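Local coordinates for B12-binding domain-containing protein (Kitasatospora setae, PDB 6WTE) that binds cobalamin and a [4Fe-4S] cluster and, as the radical SAM methylase TsrM, probably transfers methyl groups by a non-radical route, at residues T73-A76 against F77-R80; F314-E317 against F318-L322; T360-L363 against V364-C367; T518-M522 against S523-N527. All blocks are in the same frame, centred on the assembly; numbering follows the deposited sequence.

Interaction 1: T73-A76 against F77-R80; sequences TVYA and FEQR
T73 turns OG1 into the space between its own backbone N and carbonyl carbon (chi1 67°), and E78 swings CG opposite its N (chi1 -170°) with the rest of the chain stretched out; the two side chains then cross at about a right angle. T73 OG1 donates to E78 OE1 at 2.9 Å, arriving from above the carboxylate plane, and a water donates to the same hydroxyl oxygen while accepting from R80 N. A second tie joins the two ends of the stretch 73-80, T73 N to R80 O at 3.1 Å. In the middle, Y75 O takes both E78 N and Q79 N, the latter at 3.1 Å. Q79 NE2 reaches back to A76 O at 3.0 Å, with Q437 as a further acceptor, while Q79 OE1 is held by N439. Beside these polar links, the CB of Y75 sits over one face of the F77 ring, 4.3 Å from its centroid; the two side chains point the same way, their rings oblique with planes 37° apart. An alanine at E78 would remove the carboxylate acceptor, and T73 OG1 would probably be freer to turn. T73, whose carbonyl O bonds to cobalamin, is thus held by both its hydroxyl and its N, consistent with a loop ordered at the cofactor.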
ATOM      1  N   THR A  73       2.746   9.056  -4.878  1.00 11.91           N
ATOM      2  CA  THR A  73       1.493   9.206  -4.146  1.00 14.50           C
ATOM      3  C   THR A  73       0.364   8.390  -4.754  1.00 18.41           C
ATOM      4  O   THR A  73      -0.636   8.154  -4.071  1.00 16.17           O
ATOM      5  CB  THR A  73       1.068  10.675  -4.082  1.00 21.21           C
ATOM      6  OG1 THR A  73       0.721  11.130  -5.396  1.00 17.41           O
ATOM      7  CG2 THR A  73       2.190  11.535  -3.515  1.00 19.99           C
ATOM      8  N   VAL A  74       0.492   7.984  -6.023  1.00 14.47           N
ATOM      9  CA  VAL A  74      -0.454   7.116  -6.727  1.00 16.76           C
ATOM     10  C   VAL A  74      -1.718   7.904  -7.083  1.00 17.67           C
ATOM     11  O   VAL A  74      -2.640   7.379  -7.716  1.00 19.36           O
ATOM     12  CB  VAL A  74      -0.716   5.832  -5.903  1.00 21.22           C
ATOM     13  CG1 VAL A  74      -1.814   4.953  -6.475  1.00 27.00           C
ATOM     14  CG2 VAL A  74       0.573   5.017  -5.829  1.00 21.09           C
ATOM     15  N   TYR A  75      -1.739   9.197  -6.759  1.00 18.61           N
ATOM     16  CA  TYR A  75      -2.800  10.079  -7.241  1.00 20.00           C
ATOM     17  C   TYR A  75      -2.514  10.424  -8.697  1.00 17.44           C
ATOM     18  O   TYR A  75      -1.500  11.063  -8.993  1.00 16.24           O
ATOM     19  CB  TYR A  75      -2.871  11.358  -6.411  1.00 18.15           C
ATOM     20  CG  TYR A  75      -3.533  11.224  -5.062  1.00 23.55           C
ATOM     21  CD1 TYR A  75      -4.861  10.831  -4.951  1.00 28.48           C
ATOM     22  CD2 TYR A  75      -2.839  11.528  -3.898  1.00 26.99           C
ATOM     23  CE1 TYR A  75      -5.475  10.723  -3.711  1.00 31.18           C
ATOM     24  CE2 TYR A  75      -3.445  11.421  -2.658  1.00 25.99           C
ATOM     25  CZ  TYR A  75      -4.760  11.019  -2.570  1.00 32.70           C
ATOM     26  OH  TYR A  75      -5.362  10.915  -1.334  1.00 37.05           O
ATOM     27  N   ALA A  76      -3.412  10.021  -9.602  1.00 13.93           N
ATOM     28  CA  ALA A  76      -3.129  10.146 -11.030  1.00 15.35           C
ATOM     29  C   ALA A  76      -2.981  11.597 -11.471  1.00 18.12           C
ATOM     30  O   ALA A  76      -2.194  11.890 -12.378  1.00 17.83           O
ATOM     31  CB  ALA A  76      -4.225   9.456 -11.846  1.00 17.06           C
ATOM     32  N   PHE A  77      -3.730  12.515 -10.868  1.00 17.12           N
ATOM     33  CA  PHE A  77      -3.612  13.913 -11.259  1.00 19.58           C
ATOM     34  C   PHE A  77      -2.354  14.572 -10.706  1.00 20.59           C
ATOM     35  O   PHE A  77      -1.964  15.635 -11.202  1.00 25.05           O
ATOM     36  CB  PHE A  77      -4.849  14.696 -10.806  1.00 22.89           C
ATOM     37  CG  PHE A  77      -5.276  14.387  -9.400  1.00 23.04           C
ATOM     38  CD1 PHE A  77      -6.095  13.301  -9.128  1.00 21.70           C
ATOM     39  CD2 PHE A  77      -4.848  15.180  -8.343  1.00 24.01           C
ATOM     40  CE1 PHE A  77      -6.478  13.010  -7.833  1.00 21.89           C
ATOM     41  CE2 PHE A  77      -5.238  14.895  -7.045  1.00 23.60           C
ATOM     42  CZ  PHE A  77      -6.049  13.809  -6.791  1.00 21.21           C
ATOM     43  N   GLU A  78      -1.689  13.952  -9.731  1.00 19.82           N
ATOM     44  CA  GLU A  78      -0.535  14.556  -9.073  1.00 19.88           C
ATOM     45  C   GLU A  78       0.791  14.105  -9.669  1.00 17.73           C
ATOM     46  O   GLU A  78       1.619  14.944 -10.033  1.00 18.70           O
ATOM     47  CB  GLU A  78      -0.546  14.233  -7.576  1.00 18.70           C
ATOM     48  CG  GLU A  78       0.492  15.025  -6.796  1.00 22.30           C
ATOM     49  CD  GLU A  78       0.482  14.714  -5.315  1.00 24.35           C
ATOM     50  OE1 GLU A  78      -0.268  13.804  -4.898  1.00 27.96           O
ATOM     51  OE2 GLU A  78       1.233  15.385  -4.571  1.00 31.23           O
ATOM     52  N   GLN A  79       1.006  12.798  -9.780  1.00 16.13           N
ATOM     53  CA  GLN A  79       2.241  12.248 -10.331  1.00 15.12           C
ATOM     54  C   GLN A  79       3.459  12.793  -9.584  1.00 16.23           C
ATOM     55  O   GLN A  79       4.383  13.379 -10.159  1.00 20.11           O
ATOM     56  CB  GLN A  79       2.317  12.522 -11.833  1.00 17.42           C
ATOM     57  CG  GLN A  79       1.238  11.767 -12.589  1.00 14.43           C
ATOM     58  CD  GLN A  79       1.091  12.223 -14.015  1.00 13.93           C
ATOM     59  OE1 GLN A  79       2.068  12.592 -14.666  1.00 16.11           O
ATOM     60  NE2 GLN A  79      -0.138  12.212 -14.512  1.00 17.20           N
ATOM     61  N   ARG A  80       3.427  12.595  -8.269  1.00 15.45           N
ATOM     62  CA  ARG A  80       4.516  13.017  -7.397  0.50 17.06           C
ATOM     63  C   ARG A  80       5.299  11.794  -6.948  1.00 15.57           C
ATOM     64  O   ARG A  80       4.809  11.018  -6.116  1.00 16.11           O
ATOM     65  CB  ARG A  80       3.998  13.792  -6.185  0.50 19.11           C
ATOM     66  CG  ARG A  80       5.092  14.078  -5.162  0.50 21.56           C
ATOM     67  CD  ARG A  80       4.811  15.323  -4.341  0.50 25.49           C
ATOM     68  NE  ARG A  80       5.884  15.576  -3.383  0.50 26.80           N
ATOM     69  CZ  ARG A  80       5.852  15.200  -2.109  0.50 28.92           C
ATOM     70  NH1 ARG A  80       4.794  14.556  -1.631  0.50 30.03           N
ATOM     71  NH2 ARG A  80       6.876  15.469  -1.310  0.50 30.24           N
TER
HETATM   72  O   HOH W   1       1.513  10.179  -8.021  1.00 17.56           O

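Interaction 2: F314-E317 against F318-L322; sequences FDEE and FADLL
The aromatic contact comes first: F318 drives the CD2-CE2 edge of its ring into the face of F314, an edge-to-face (T-shaped) pair with centroids 5.2 Å apart and planes at 87°. F314 has CG anti to its backbone N (chi1 -164°), which carries its ring back over the first turn of the helix. Apolar contacts extend the patch: CZ of F314 meets L322 CD1 at 3.6 Å, and its CE1 touches A319 CB. Among the hydrogen bonds, D315 serves as N-cap, its OD1 taking F318 N at 2.9 Å nearly in line with the C-O bond, while its carbonyl O accepts A319 N. D320 N and L321 N continue the helical pattern to E316 O and E317 O. The charged groups lie on the outer side. E316 and D320 run alongside each other, OE2 and OD2 4.5 Å apart, and one water donates to both at 2.6 Å, which would be expected to ease their repulsion; D320 OD1 also pairs with R370. E317 and D315 both form salt bridges to K282 of helix 278-294. This is a capped helix start in a beta-alpha-beta unit, helix 316-325 linking strands 304-309 and 327-335 of the radical SAM core.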
ATOM      1  N   PHE A 314     -19.592 -10.576   2.855  1.00 11.53           N
ATOM      2  CA  PHE A 314     -19.789  -9.776   4.067  1.00 12.43           C
ATOM      3  C   PHE A 314     -21.204 -10.092   4.549  1.00 15.33           C
ATOM      4  O   PHE A 314     -22.160  -9.417   4.161  1.00 15.11           O
ATOM      5  CB  PHE A 314     -19.608  -8.285   3.802  1.00 13.22           C
ATOM      6  CG  PHE A 314     -19.410  -7.457   5.054  1.00 13.26           C
ATOM      7  CD1 PHE A 314     -20.473  -7.178   5.905  1.00 11.15           C
ATOM      8  CD2 PHE A 314     -18.160  -6.943   5.367  1.00 14.58           C
ATOM      9  CE1 PHE A 314     -20.289  -6.415   7.047  1.00 11.98           C
ATOM     10  CE2 PHE A 314     -17.966  -6.182   6.503  1.00 15.07           C
ATOM     11  CZ  PHE A 314     -19.025  -5.920   7.351  1.00 13.29           C
ATOM     12  N   ASP A 315     -21.329 -11.131   5.376  1.00 14.40           N
ATOM     13  CA  ASP A 315     -22.646 -11.601   5.780  1.00 15.11           C
ATOM     14  C   ASP A 315     -22.921 -11.257   7.242  1.00 16.18           C
ATOM     15  O   ASP A 315     -22.105 -10.636   7.934  1.00 15.24           O
ATOM     16  CB  ASP A 315     -22.807 -13.106   5.505  1.00 16.31           C
ATOM     17  CG  ASP A 315     -21.809 -13.977   6.260  1.00 17.99           C
ATOM     18  OD1 ASP A 315     -21.195 -13.526   7.246  1.00 16.63           O
ATOM     19  OD2 ASP A 315     -21.639 -15.147   5.852  1.00 19.70           O
ATOM     20  N   GLU A 316     -24.104 -11.666   7.706  1.00 16.08           N
ATOM     21  CA  GLU A 316     -24.541 -11.301   9.049  1.00 16.14           C
ATOM     22  C   GLU A 316     -23.605 -11.866  10.110  1.00 17.72           C
ATOM     23  O   GLU A 316     -23.260 -11.174  11.078  1.00 15.94           O
ATOM     24  CB  GLU A 316     -25.974 -11.780   9.275  1.00 19.43           C
ATOM     25  CG  GLU A 316     -26.565 -11.358  10.607  1.00 21.14           C
ATOM     26  CD  GLU A 316     -28.018 -11.768  10.742  1.00 28.32           C
ATOM     27  OE1 GLU A 316     -28.536 -12.422   9.810  1.00 30.75           O
ATOM     28  OE2 GLU A 316     -28.640 -11.432  11.773  1.00 31.39           O
ATOM     29  N   GLU A 317     -23.182 -13.123   9.949  1.00 15.80           N
ATOM     30  CA  GLU A 317     -22.259 -13.714  10.914  1.00 17.58           C
ATOM     31  C   GLU A 317     -20.953 -12.934  10.973  1.00 16.86           C
ATOM     32  O   GLU A 317     -20.396 -12.717  12.055  1.00 16.41           O
ATOM     33  CB  GLU A 317     -21.984 -15.177  10.568  1.00 21.90           C
ATOM     34  CG  GLU A 317     -21.027 -15.854  11.549  1.00 20.33           C
ATOM     35  CD  GLU A 317     -20.542 -17.210  11.078  1.00 25.94           C
ATOM     36  OE1 GLU A 317     -20.326 -17.388   9.859  1.00 25.74           O
ATOM     37  OE2 GLU A 317     -20.381 -18.103  11.937  1.00 30.47           O
ATOM     38  N   PHE A 318     -20.442 -12.514   9.813  1.00 14.74           N
ATOM     39  CA  PHE A 318     -19.218 -11.723   9.796  1.00 14.79           C
ATOM     40  C   PHE A 318     -19.412 -10.410  10.538  1.00 13.06           C
ATOM     41  O   PHE A 318     -18.559 -10.008  11.338  1.00 14.06           O
ATOM     42  CB  PHE A 318     -18.780 -11.469   8.351  1.00 15.42           C
ATOM     43  CG  PHE A 318     -17.394 -10.880   8.222  1.00 13.70           C
ATOM     44  CD1 PHE A 318     -16.306 -11.504   8.804  1.00 15.19           C
ATOM     45  CD2 PHE A 318     -17.183  -9.717   7.492  1.00 13.10           C
ATOM     46  CE1 PHE A 318     -15.025 -10.969   8.677  1.00 12.32           C
ATOM     47  CE2 PHE A 318     -15.905  -9.185   7.351  1.00 13.99           C
ATOM     48  CZ  PHE A 318     -14.827  -9.811   7.953  1.00 12.85           C
ATOM     49  N   ALA A 319     -20.550  -9.744  10.316  1.00 14.68           N
ATOM     50  CA  ALA A 319     -20.791  -8.465  10.967  1.00 16.34           C
ATOM     51  C   ALA A 319     -20.949  -8.631  12.473  1.00 14.40           C
ATOM     52  O   ALA A 319     -20.454  -7.801  13.243  1.00 15.00           O
ATOM     53  CB  ALA A 319     -22.020  -7.786  10.363  1.00 13.77           C
ATOM     54  N   ASP A 320     -21.623  -9.702  12.914  1.00 15.63           N
ATOM     55  CA  ASP A 320     -21.725  -9.968  14.349  1.00 14.23           C
ATOM     56  C   ASP A 320     -20.355 -10.230  14.960  1.00 13.61           C
ATOM     57  O   ASP A 320     -20.070  -9.791  16.080  1.00 14.79           O
ATOM     58  CB  ASP A 320     -22.646 -11.158  14.610  1.00 16.74           C
ATOM     59  CG  ASP A 320     -24.107 -10.840  14.355  1.00 17.18           C
ATOM     60  OD1 ASP A 320     -24.483  -9.650  14.380  1.00 20.52           O
ATOM     61  OD2 ASP A 320     -24.881 -11.790  14.145  1.00 22.77           O
ATOM     62  N   LEU A 321     -19.492 -10.948  14.238  1.00 13.98           N
ATOM     63  CA  LEU A 321     -18.153 -11.219  14.750  1.00 13.51           C
ATOM     64  C   LEU A 321     -17.318  -9.946  14.811  1.00 14.28           C
ATOM     65  O   LEU A 321     -16.619  -9.704  15.801  1.00 13.60           O
ATOM     66  CB  LEU A 321     -17.472 -12.274  13.882  1.00 14.73           C
ATOM     67  CG  LEU A 321     -17.913 -13.718  14.121  1.00 13.58           C
ATOM     68  CD1 LEU A 321     -17.313 -14.632  13.066  1.00 14.77           C
ATOM     69  CD2 LEU A 321     -17.509 -14.176  15.521  1.00 14.86           C
ATOM     70  N   LEU A 322     -17.389  -9.112  13.771  1.00 12.68           N
ATOM     71  CA  LEU A 322     -16.698  -7.826  13.808  1.00 12.54           C
ATOM     72  C   LEU A 322     -17.150  -6.995  15.003  1.00 13.02           C
ATOM     73  O   LEU A 322     -16.323  -6.434  15.732  1.00 13.45           O
ATOM     74  CB  LEU A 322     -16.943  -7.067  12.508  1.00 12.51           C
ATOM     75  CG  LEU A 322     -16.221  -7.572  11.260  1.00 11.15           C
ATOM     76  CD1 LEU A 322     -16.809  -6.865  10.055  1.00 12.58           C
ATOM     77  CD2 LEU A 322     -14.717  -7.311  11.361  1.00 12.51           C
TER
HETATM   78  O   HOH W   2     -27.461 -11.191  14.067  1.00 23.78           O

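Interaction 3: T360-L363 against V364-C367; sequences TERL and VRLC
T360 hands its carbonyl to V364 N at 3.0 Å, and V364 CG2 comes to rest 3.3 Å from that same T360 O; the threonine's own hydroxyl bonds to S334 on the neighbouring strand. E361 follows with a backbone bond alone, its O taking R365 N. R362 contributes more. Its O accepts L366 N at 2.9 Å in a nearly straight bond (173° at the hydrogen), and its CG stands 3.7 Å from L366 CD1, the two side chains running alongside each other. R365, bent at its third torsion (chi3 60°), brings NH2 to 3.6 Å from R362 CG, while its NH1 forms a salt bridge with E369. An alanine in place of L366 would take away the CD1 that flanks R362 CG, and is likely to give the arginine's aliphatic stem more freedom to shift. L363 ends the segment: its O accepts C367 N, its CD2 lies 4.2 Å from C367 SG, and the side chain packs on V330 and V332. The i to i+4 bonds are those of an alpha helix, and helix 357-369 is amphipathic: L363, V364 and C367 are buried on strands 327-335 and 373-380 of the radical SAM core, while E361, R362 and R365 are more exposed.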
ATOM      1  N   THR A 360     -22.627  -4.325  -1.350  1.00 11.24           N
ATOM      2  CA  THR A 360     -22.261  -3.097  -0.652  1.00 11.26           C
ATOM      3  C   THR A 360     -23.425  -2.581   0.190  1.00 11.40           C
ATOM      4  O   THR A 360     -23.227  -2.110   1.317  1.00 12.61           O
ATOM      5  CB  THR A 360     -21.796  -2.036  -1.655  1.00 13.45           C
ATOM      6  OG1 THR A 360     -20.535  -2.426  -2.227  1.00 11.94           O
ATOM      7  CG2 THR A 360     -21.624  -0.682  -0.977  1.00 13.93           C
ATOM      8  N   GLU A 361     -24.648  -2.660  -0.343  1.00 11.67           N
ATOM      9  CA  GLU A 361     -25.817  -2.258   0.432  0.50 12.26           C
ATOM     10  C   GLU A 361     -25.943  -3.083   1.708  1.00 12.22           C
ATOM     11  O   GLU A 361     -26.231  -2.539   2.780  1.00 12.14           O
ATOM     12  CB  GLU A 361     -27.076  -2.393  -0.425  0.50 13.20           C
ATOM     13  CG  GLU A 361     -28.358  -1.949   0.256  0.50 14.16           C
ATOM     14  CD  GLU A 361     -28.551  -0.445   0.256  0.50 16.69           C
ATOM     15  OE1 GLU A 361     -28.823   0.121   1.338  0.50 20.27           O
ATOM     16  OE2 GLU A 361     -28.441   0.171  -0.824  0.50 15.85           O
ATOM     17  N   ARG A 362     -25.745  -4.400   1.608  1.00 11.93           N
ATOM     18  CA  ARG A 362     -25.851  -5.234   2.801  0.50 12.73           C
ATOM     19  C   ARG A 362     -24.727  -4.936   3.779  1.00 12.86           C
ATOM     20  O   ARG A 362     -24.961  -4.869   4.988  1.00 13.20           O
ATOM     21  CB  ARG A 362     -25.856  -6.719   2.440  0.50 14.23           C
ATOM     22  CG  ARG A 362     -26.049  -7.609   3.670  0.50 15.28           C
ATOM     23  CD  ARG A 362     -26.192  -9.086   3.336  0.50 16.79           C
ATOM     24  NE  ARG A 362     -24.965  -9.664   2.797  0.50 15.20           N
ATOM     25  CZ  ARG A 362     -24.764 -10.971   2.649  0.50 17.02           C
ATOM     26  NH1 ARG A 362     -25.710 -11.832   3.005  0.50 17.39           N
ATOM     27  NH2 ARG A 362     -23.622 -11.420   2.150  0.50 19.77           N
ATOM     28  N   LEU A 363     -23.507  -4.751   3.279  1.00 11.48           N
ATOM     29  CA  LEU A 363     -22.402  -4.402   4.164  1.00 11.28           C
ATOM     30  C   LEU A 363     -22.725  -3.151   4.963  1.00 11.38           C
ATOM     31  O   LEU A 363     -22.553  -3.116   6.188  1.00 11.47           O
ATOM     32  CB  LEU A 363     -21.128  -4.201   3.343  1.00 10.98           C
ATOM     33  CG  LEU A 363     -19.817  -3.854   4.053  1.00 10.90           C
ATOM     34  CD1 LEU A 363     -18.681  -4.266   3.139  1.00 11.54           C
ATOM     35  CD2 LEU A 363     -19.707  -2.366   4.337  1.00 12.16           C
ATOM     36  N   VAL A 364     -23.175  -2.101   4.277  1.00 12.05           N
ATOM     37  CA  VAL A 364     -23.427  -0.837   4.955  1.00 11.89           C
ATOM     38  C   VAL A 364     -24.562  -0.990   5.961  1.00 13.18           C
ATOM     39  O   VAL A 364     -24.466  -0.512   7.099  1.00 14.55           O
ATOM     40  CB  VAL A 364     -23.709   0.274   3.926  1.00 14.60           C
ATOM     41  CG1 VAL A 364     -24.199   1.540   4.621  1.00 19.48           C
ATOM     42  CG2 VAL A 364     -22.454   0.566   3.110  1.00 12.66           C
ATOM     43  N   ARG A 365     -25.628  -1.703   5.582  1.00 12.07           N
ATOM     44  CA  ARG A 365     -26.742  -1.919   6.512  1.00 12.40           C
ATOM     45  C   ARG A 365     -26.294  -2.673   7.759  1.00 14.07           C
ATOM     46  O   ARG A 365     -26.596  -2.266   8.888  1.00 15.92           O
ATOM     47  CB  ARG A 365     -27.884  -2.677   5.840  1.00 15.54           C
ATOM     48  CG  ARG A 365     -28.925  -3.137   6.859  1.00 15.58           C
ATOM     49  CD  ARG A 365     -30.109  -3.853   6.214  1.00 15.31           C
ATOM     50  NE  ARG A 365     -29.718  -5.052   5.477  1.00 15.56           N
ATOM     51  CZ  ARG A 365     -29.587  -6.263   6.012  1.00 17.19           C
ATOM     52  NH1 ARG A 365     -29.799  -6.455   7.311  1.00 19.60           N
ATOM     53  NH2 ARG A 365     -29.232  -7.287   5.244  1.00 17.38           N
ATOM     54  N   LEU A 366     -25.618  -3.807   7.569  1.00 13.53           N
ATOM     55  CA  LEU A 366     -25.178  -4.611   8.703  1.00 15.26           C
ATOM     56  C   LEU A 366     -24.267  -3.811   9.625  1.00 15.92           C
ATOM     57  O   LEU A 366     -24.364  -3.920  10.854  1.00 14.54           O
ATOM     58  CB  LEU A 366     -24.465  -5.874   8.209  1.00 12.83           C
ATOM     59  CG  LEU A 366     -25.314  -6.930   7.488  1.00 15.69           C
ATOM     60  CD1 LEU A 366     -24.428  -8.060   6.978  1.00 17.21           C
ATOM     61  CD2 LEU A 366     -26.427  -7.475   8.391  1.00 16.87           C
ATOM     62  N   CYS A 367     -23.375  -3.000   9.053  1.00 15.57           N
ATOM     63  CA  CYS A 367     -22.536  -2.150   9.889  1.00 15.28           C
ATOM     64  C   CYS A 367     -23.368  -1.097  10.612  1.00 16.55           C
ATOM     65  O   CYS A 367     -23.167  -0.855  11.808  1.00 17.31           O
ATOM     66  CB  CYS A 367     -21.455  -1.489   9.050  1.00 14.52           C
ATOM     67  SG  CYS A 367     -20.163  -2.620   8.480  1.00 13.14           S
TER

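Interaction 4: T518-M522 against S523-N527; sequences TVEGM and SEHDN. With EDO (1,2-ethanediol), chain O.
H525 packs its imidazole flat against the peptide link between V519 and E520, and this is where the loop is tightest. One face of the ring is covered by that link, with E520 N above its centre and V519 O 3.3 Å from CG. T518 OG1 approaches at the edge, in the ring plane, 3.2 Å from CD2. The histidine gets there because CG stands anti to its backbone N (chi1 178°), folding the ring back over the chain. At the far end, CE1 has E520 OE2 3.5 Å away, the carboxylate plane turned 54° from the ring; a negative charge so near would probably favour a protonated imidazole. The backbone is pinned by H525 N donating to M522 O at 3.2 Å, and by M522 N bonding to V519 O. M522 sends its side chain away from this cluster, onto V499 and W503 of helix 491-503. The solvent side is much looser. S523 projects outward, and E524 reaches off the turn, its OE1 accepting from a 1,2-ethanediol O2 at 2.9 Å and forming a salt bridge with R554. The arrangement is that of two successive type II beta turns sharing M522, V519 to M522 and M522 to H525, in the surface loop between strand 514-515 and helix 533-540.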
ATOM      1  N   THR A 518      -8.659  16.888  -4.721  1.00 18.55           N
ATOM      2  CA  THR A 518      -8.507  18.329  -4.843  1.00 18.93           C
ATOM      3  C   THR A 518      -7.151  18.636  -5.451  1.00 19.80           C
ATOM      4  O   THR A 518      -6.212  17.848  -5.351  1.00 18.86           O
ATOM      5  CB  THR A 518      -8.608  19.038  -3.485  1.00 24.30           C
ATOM      6  OG1 THR A 518      -7.674  18.445  -2.575  1.00 19.68           O
ATOM      7  CG2 THR A 518     -10.006  18.922  -2.918  1.00 22.52           C
ATOM      8  N   VAL A 519      -7.070  19.806  -6.082  1.00 21.43           N
ATOM      9  CA  VAL A 519      -5.811  20.383  -6.536  1.00 23.53           C
ATOM     10  C   VAL A 519      -5.724  21.769  -5.914  1.00 22.50           C
ATOM     11  O   VAL A 519      -6.660  22.207  -5.233  1.00 17.41           O
ATOM     12  CB  VAL A 519      -5.720  20.439  -8.073  1.00 24.85           C
ATOM     13  CG1 VAL A 519      -5.722  19.033  -8.649  1.00 20.63           C
ATOM     14  CG2 VAL A 519      -6.869  21.252  -8.646  1.00 23.88           C
ATOM     15  N   GLU A 520      -4.607  22.463  -6.135  1.00 20.21           N
ATOM     16  CA  GLU A 520      -4.411  23.799  -5.577  1.00 20.42           C
ATOM     17  C   GLU A 520      -5.569  24.726  -5.931  1.00 21.17           C
ATOM     18  O   GLU A 520      -6.002  24.791  -7.084  1.00 22.33           O
ATOM     19  CB  GLU A 520      -3.095  24.396  -6.085  1.00 21.73           C
ATOM     20  CG  GLU A 520      -1.839  23.779  -5.476  1.00 23.94           C
ATOM     21  CD  GLU A 520      -1.530  22.387  -6.013  1.00 33.90           C
ATOM     22  OE1 GLU A 520      -2.207  21.932  -6.965  1.00 32.44           O
ATOM     23  OE2 GLU A 520      -0.602  21.745  -5.475  1.00 36.23           O
ATOM     24  N   GLY A 521      -6.058  25.453  -4.928  1.00 17.54           N
ATOM     25  CA  GLY A 521      -7.157  26.372  -5.085  1.00 17.84           C
ATOM     26  C   GLY A 521      -8.501  25.825  -4.655  1.00 19.19           C
ATOM     27  O   GLY A 521      -9.431  26.609  -4.445  1.00 18.02           O
ATOM     28  N   MET A 522      -8.622  24.511  -4.504  1.00 16.85           N
ATOM     29  CA  MET A 522      -9.902  23.894  -4.201  1.00 20.95           C
ATOM     30  C   MET A 522     -10.120  23.815  -2.693  1.00 20.16           C
ATOM     31  O   MET A 522      -9.186  23.922  -1.896  1.00 17.86           O
ATOM     32  CB  MET A 522      -9.983  22.503  -4.825  1.00 22.30           C
ATOM     33  CG  MET A 522      -9.715  22.504  -6.324  1.00 26.37           C
ATOM     34  SD  MET A 522     -10.199  20.956  -7.106  1.00 22.59           S
ATOM     35  CE  MET A 522     -11.951  20.984  -6.782  1.00 30.60           C
ATOM     36  N   SER A 523     -11.381  23.626  -2.311  1.00 21.00           N
ATOM     37  CA  SER A 523     -11.742  23.603  -0.901  1.00 22.59           C
ATOM     38  C   SER A 523     -11.002  22.487  -0.173  1.00 21.32           C
ATOM     39  O   SER A 523     -11.021  21.331  -0.602  1.00 21.74           O
ATOM     40  CB  SER A 523     -13.251  23.421  -0.755  1.00 22.92           C
ATOM     41  OG  SER A 523     -13.648  23.494   0.602  1.00 31.18           O
ATOM     42  N   GLU A 524     -10.331  22.849   0.924  1.00 20.02           N
ATOM     43  CA  GLU A 524      -9.669  21.890   1.814  1.00 20.15           C
ATOM     44  C   GLU A 524      -8.528  21.148   1.125  1.00 21.83           C
ATOM     45  O   GLU A 524      -8.169  20.037   1.524  1.00 20.66           O
ATOM     46  CB  GLU A 524     -10.668  20.890   2.402  1.00 24.06           C
ATOM     47  CG  GLU A 524     -11.839  21.536   3.133  1.00 20.39           C
ATOM     48  CD  GLU A 524     -12.741  20.519   3.808  1.00 25.35           C
ATOM     49  OE1 GLU A 524     -12.654  20.372   5.048  1.00 24.27           O
ATOM     50  OE2 GLU A 524     -13.527  19.857   3.101  1.00 19.59           O
ATOM     51  N   HIS A 525      -7.939  21.737   0.088  1.00 21.01           N
ATOM     52  CA  HIS A 525      -6.764  21.118  -0.510  1.00 21.89           C
ATOM     53  C   HIS A 525      -5.605  21.156   0.477  1.00 24.03           C
ATOM     54  O   HIS A 525      -5.327  22.193   1.086  1.00 22.94           O
ATOM     55  CB  HIS A 525      -6.368  21.814  -1.808  1.00 18.26           C
ATOM     56  CG  HIS A 525      -5.140  21.231  -2.437  1.00 20.76           C
ATOM     57  ND1 HIS A 525      -3.921  21.876  -2.433  1.00 23.06           N
ATOM     58  CD2 HIS A 525      -4.933  20.041  -3.047  1.00 21.62           C
ATOM     59  CE1 HIS A 525      -3.022  21.116  -3.032  1.00 24.67           C
ATOM     60  NE2 HIS A 525      -3.609  19.997  -3.414  1.00 21.19           N
ATOM     61  N   ASP A 526      -4.940  20.017   0.640  1.00 25.11           N
ATOM     62  CA  ASP A 526      -3.834  19.866   1.574  1.00 32.46           C
ATOM     63  C   ASP A 526      -2.522  19.878   0.801  1.00 32.72           C
ATOM     64  O   ASP A 526      -2.345  19.099  -0.140  1.00 35.85           O
ATOM     65  CB  ASP A 526      -3.977  18.566   2.369  1.00 34.37           C
ATOM     66  CG  ASP A 526      -3.078  18.522   3.587  1.00 37.75           C
ATOM     67  OD1 ASP A 526      -2.365  19.515   3.847  1.00 36.28           O
ATOM     68  OD2 ASP A 526      -3.088  17.486   4.286  1.00 40.70           O
ATOM     69  N   ASN A 527      -1.614  20.759   1.199  1.00 34.16           N
ATOM     70  CA  ASN A 527      -0.325  20.938   0.548  1.00 39.70           C
ATOM     71  C   ASN A 527       0.801  20.629   1.534  1.00 41.75           C
ATOM     72  O   ASN A 527       0.569  20.346   2.711  1.00 36.16           O
ATOM     73  CB  ASN A 527      -0.198  22.363  -0.002  1.00 34.00           C
ATOM     74  CG  ASN A 527      -0.514  23.420   1.043  1.00 39.48           C
ATOM     75  OD1 ASN A 527       0.282  23.669   1.948  1.00 42.80           O
ATOM     76  ND2 ASN A 527      -1.681  24.045   0.923  1.00 32.02           N
TER
HETATM   77  C1  EDO O 813      -8.472  19.098   6.167  1.00 31.81           C
HETATM   78  O1  EDO O 813      -8.124  17.779   5.723  1.00 32.04           O
HETATM   79  C2  EDO O 813      -9.987  19.245   6.159  1.00 26.65           C
HETATM   80  O2  EDO O 813     -10.374  20.489   6.761  1.00 32.50           O

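From the N terminus, interaction 1 comes first, closing a loop of the B12-binding domain between strand 63-67 and helix 83-96. Interaction 2 opens helix 316-325 and interaction 3 spans turns of helix 357-369, both in the radical SAM core; interaction 4 folds the loop that follows strand 514-515. Each is local and ends before the next begins, so none nest or cross. They meet in space as two pairs. F314, just ahead of helix 316-325, packs on L363 and C367 of helix 357-369, the centres of the two contacts about 10 Å apart. F77 lies against T518 and V519, tying the cobalamin-side loop to the late loop; interactions 1 and 3 remain about 20 Å apart at their nearest atoms.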